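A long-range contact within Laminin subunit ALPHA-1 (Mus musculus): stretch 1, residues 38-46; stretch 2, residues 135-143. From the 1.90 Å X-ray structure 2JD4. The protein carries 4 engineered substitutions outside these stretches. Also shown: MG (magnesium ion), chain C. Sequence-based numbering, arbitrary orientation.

Stretch 1 (38-46) QSDVRKRLQ
Stretch 2 135-143: ATTLDVERK

At the centre of this contact lies a small cluster of branched aliphatic side chains. Leu138, the residue most covered by the opposing stretch, takes chi1 t and chi2 p, and its CD2 comes 3.7 Å from CD2 of Leu45 and 4.1 Å from CG2 of Val41. Leu45 repeats the t, p rotamer and, like Val41 (chi1 m), directs its CA-to-CB bond toward the other stretch. Val140, also m, extends the cluster, its CG2 lying 4.1 Å from CG2 of Val41. Aliphatic groups suit this place because they gain from leaving water and ask for no hydrogen-bonding partners; Val41, Leu45 and Leu138 are all buried.

The backbones come closest beside this cluster, where CA of Arg42 and CA of Leu138 are 4.4 Å apart; toward the other end, CA of Ser39 and CA of Arg142 are separated by 8.6 Å. Thus the first stretch rises in number from Ser39 to Arg42 while its neighbours across the contact fall from Arg142 to Leu138, an antiparallel register. Stretch 1 is loop up to Lys43, with Val41 at phi/psi -91/3, Arg42 at -51/-47 and Lys43 at -110/-2, a turn closed by a weak bond from Arg44 N to Val41 O of 3.3 Å; a strand begins at Arg44 (-161/129). Across from it, Thr137 (-130/144), Leu138 (-95/103) and Asp139 (-104/106) are extended but form no regular strand.

One backbone hydrogen bond joins the two stretches here: Leu138 N donates to Arg42 O at 2.9 Å and 163°. The same oxygen receives a CA-H...O contact from Thr137 CA at 3.3 Å, and Arg42 CA makes another to Leu138 O at 3.4 Å. Such contacts are possible because the alpha hydrogen is slightly polarised by its flanking amides.

Outward, long side chains cover the margins. Lys43 points its CA-to-CB bond away, but its m, m, t, p conformation brings CE, the carbon beside the ammonium group, to 3.3 Å from Thr136 O and 4.1 Å from Thr137 CG2. Arg42 (m, t, m), whose CA-to-CB bond runs sideways, carries its guanidinium to Asp40 (chi1 t): NE donates to OD1 at 2.9 Å and NH2 to OD2 at 2.6 Å, a two-pronged salt bridge matching the paired donors to the paired carboxylate oxygens.

At the far polar edge, Arg142 (chi1 m, chi2 -97°, chi3 p, chi4 -161°) reaches across the wider gap to the carbonyl of Ser39; a long side chain can span it, and its charged donors suit a carbonyl oxygen. Its NH2 makes a very short 2.4 Å hydrogen bond to Ser39 O, and its NH1 a weak one of 2.7 Å to that atom, which lies at the edge of the guanidinium, near its plane.

Near Thr137, magnesium is bound by Thr137 O at 2.2 Å and Asp139 OD2 at 2.3 Å, with waters 1 and 2 and ligands elsewhere in the structure. Thr137 OG1 (chi1 p) donates to Asp139 OD2 at 2.7 Å.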

# COMPACT_ATOMS: atom_id res chain seq x y z
N GLN A 38 -3.03 13.58 30.29
CA GLN A 38 -2.22 14.53 31.06
C GLN A 38 -1.66 15.68 30.25
O GLN A 38 -1.12 16.64 30.82
CB GLN A 38 -1.07 13.79 31.75
CG GLN A 38 0.04 13.34 30.82
CD GLN A 38 1.24 12.80 31.58
OE1 GLN A 38 1.14 11.78 32.26
NE2 GLN A 38 2.37 13.48 31.46
N SER A 39 -1.79 15.61 28.93
CA SER A 39 -1.25 16.65 28.08
C SER A 39 -2.11 17.91 27.99
O SER A 39 -3.33 17.83 27.88
CB SER A 39 -1.03 16.10 26.66
OG SER A 39 -0.08 15.05 26.66
N ASP A 40 -1.45 19.06 28.07
CA ASP A 40 -2.13 20.35 27.92
C ASP A 40 -1.44 20.91 26.68
O ASP A 40 -0.37 21.49 26.77
CB ASP A 40 -1.86 21.28 29.10
CG ASP A 40 -2.66 22.58 29.00
OD1 ASP A 40 -3.09 22.93 27.88
OD2 ASP A 40 -2.85 23.25 30.03
N VAL A 41 -2.06 20.72 25.52
CA VAL A 41 -1.46 21.17 24.27
C VAL A 41 -1.83 22.57 23.80
O VAL A 41 -1.39 23.00 22.73
CB VAL A 41 -1.80 20.18 23.13
CG1 VAL A 41 -1.41 18.76 23.54
CG2 VAL A 41 -3.28 20.25 22.81
N ARG A 42 -2.62 23.28 24.60
CA ARG A 42 -3.04 24.63 24.23
C ARG A 42 -1.89 25.56 23.82
O ARG A 42 -1.97 26.25 22.80
CB ARG A 42 -3.82 25.27 25.39
CG ARG A 42 -5.20 24.65 25.62
CD ARG A 42 -5.86 25.25 26.84
NE ARG A 42 -5.16 24.88 28.07
CZ ARG A 42 -5.50 25.31 29.28
NH1 ARG A 42 -6.55 26.11 29.43
NH2 ARG A 42 -4.81 24.92 30.34
N LYS A 43 -0.82 25.57 24.61
CA LYS A 43 0.32 26.43 24.32
C LYS A 43 1.55 25.67 23.88
O LYS A 43 2.58 26.27 23.57
CB LYS A 43 0.65 27.27 25.56
CG LYS A 43 -0.32 28.41 25.84
CD LYS A 43 -0.20 29.50 24.79
CE LYS A 43 -1.13 30.67 25.08
NZ LYS A 43 -0.84 31.30 26.39
N ARG A 44 1.46 24.34 23.85
CA ARG A 44 2.62 23.55 23.45
C ARG A 44 2.24 22.14 23.02
O ARG A 44 1.51 21.44 23.71
CB ARG A 44 3.61 23.48 24.62
CG ARG A 44 4.84 22.62 24.37
CD ARG A 44 5.86 22.81 25.48
NE ARG A 44 5.34 22.44 26.80
CZ ARG A 44 5.11 21.20 27.19
NH1 ARG A 44 5.36 20.18 26.37
NH2 ARG A 44 4.64 20.95 28.41
N LEU A 45 2.73 21.75 21.84
CA LEU A 45 2.47 20.41 21.31
C LEU A 45 3.78 19.84 20.77
O LEU A 45 4.26 20.25 19.71
CB LEU A 45 1.44 20.47 20.18
CG LEU A 45 1.16 19.14 19.45
CD1 LEU A 45 0.48 18.15 20.39
CD2 LEU A 45 0.28 19.39 18.22
N GLN A 46 4.36 18.91 21.52
CA GLN A 46 5.60 18.26 21.09
C GLN A 46 5.34 16.77 20.94
O GLN A 46 5.01 16.09 21.92
CB GLN A 46 6.73 18.47 22.09
CG GLN A 46 8.01 17.73 21.69
CD GLN A 46 9.09 17.73 22.77
OE1 GLN A 46 9.66 18.78 23.09
NE2 GLN A 46 9.36 16.56 23.34
N ALA A 135 -4.98 34.10 17.15
CA ALA A 135 -5.35 33.09 18.13
C ALA A 135 -4.09 32.65 18.89
O ALA A 135 -2.99 32.70 18.34
CB ALA A 135 -5.99 31.89 17.45
N THR A 136 -4.25 32.24 20.14
CA THR A 136 -3.09 31.84 20.93
C THR A 136 -3.14 30.41 21.47
O THR A 136 -2.17 29.96 22.06
CB THR A 136 -2.89 32.78 22.14
OG1 THR A 136 -3.96 32.60 23.08
CG2 THR A 136 -2.87 34.23 21.69
N THR A 137 -4.24 29.70 21.27
CA THR A 137 -4.33 28.35 21.79
C THR A 137 -4.78 27.28 20.80
O THR A 137 -5.62 27.53 19.93
CB THR A 137 -5.28 28.29 23.02
OG1 THR A 137 -6.62 28.61 22.62
CG2 THR A 137 -4.82 29.26 24.10
N LEU A 138 -4.21 26.08 20.94
CA LEU A 138 -4.58 24.94 20.11
C LEU A 138 -5.62 24.22 20.95
O LEU A 138 -5.27 23.54 21.92
CB LEU A 138 -3.38 24.02 19.85
CG LEU A 138 -3.68 22.67 19.17
CD1 LEU A 138 -4.20 22.90 17.75
CD2 LEU A 138 -2.42 21.81 19.15
N ASP A 139 -6.88 24.39 20.59
CA ASP A 139 -7.99 23.78 21.32
C ASP A 139 -8.54 22.59 20.55
O ASP A 139 -9.23 22.75 19.54
CB ASP A 139 -9.10 24.82 21.50
CG ASP A 139 -8.58 26.12 22.08
OD1 ASP A 139 -8.28 26.15 23.29
OD2 ASP A 139 -8.46 27.11 21.33
N VAL A 140 -8.24 21.38 21.04
CA VAL A 140 -8.70 20.17 20.37
C VAL A 140 -9.21 19.10 21.34
O VAL A 140 -8.92 19.16 22.54
CB VAL A 140 -7.56 19.55 19.53
CG1 VAL A 140 -7.05 20.56 18.52
CG2 VAL A 140 -6.43 19.10 20.45
N GLU A 141 -9.94 18.13 20.80
CA GLU A 141 -10.48 17.02 21.60
C GLU A 141 -9.35 16.20 22.20
O GLU A 141 -8.27 16.10 21.60
CB GLU A 141 -11.35 16.11 20.72
CG GLU A 141 -12.65 16.72 20.28
CD GLU A 141 -13.62 16.91 21.42
OE1 GLU A 141 -13.35 17.75 22.31
OE2 GLU A 141 -14.65 16.21 21.44
N ARG A 142 -9.60 15.62 23.37
CA ARG A 142 -8.62 14.81 24.09
C ARG A 142 -8.38 13.45 23.43
O ARG A 142 -8.43 12.41 24.09
CB ARG A 142 -9.11 14.57 25.53
CG ARG A 142 -9.46 15.82 26.33
CD ARG A 142 -8.31 16.25 27.23
NE ARG A 142 -7.21 16.85 26.48
CZ ARG A 142 -5.97 16.98 26.94
NH1 ARG A 142 -5.66 16.55 28.15
NH2 ARG A 142 -5.05 17.55 26.18
N LYS A 143 -8.13 13.45 22.12
CA LYS A 143 -7.90 12.20 21.39
C LYS A 143 -6.94 12.41 20.23
O LYS A 143 -7.04 13.40 19.51
CB LYS A 143 -9.22 11.65 20.84
CG LYS A 143 -10.26 11.31 21.89
CD LYS A 143 -11.58 10.90 21.25
CE LYS A 143 -12.64 10.61 22.32
NZ LYS A 143 -13.97 10.26 21.73
MG MG C . -7.72 28.01 19.36
O HOH W 1 -7.52 30.08 20.18
O HOH W 2 -9.88 28.35 18.52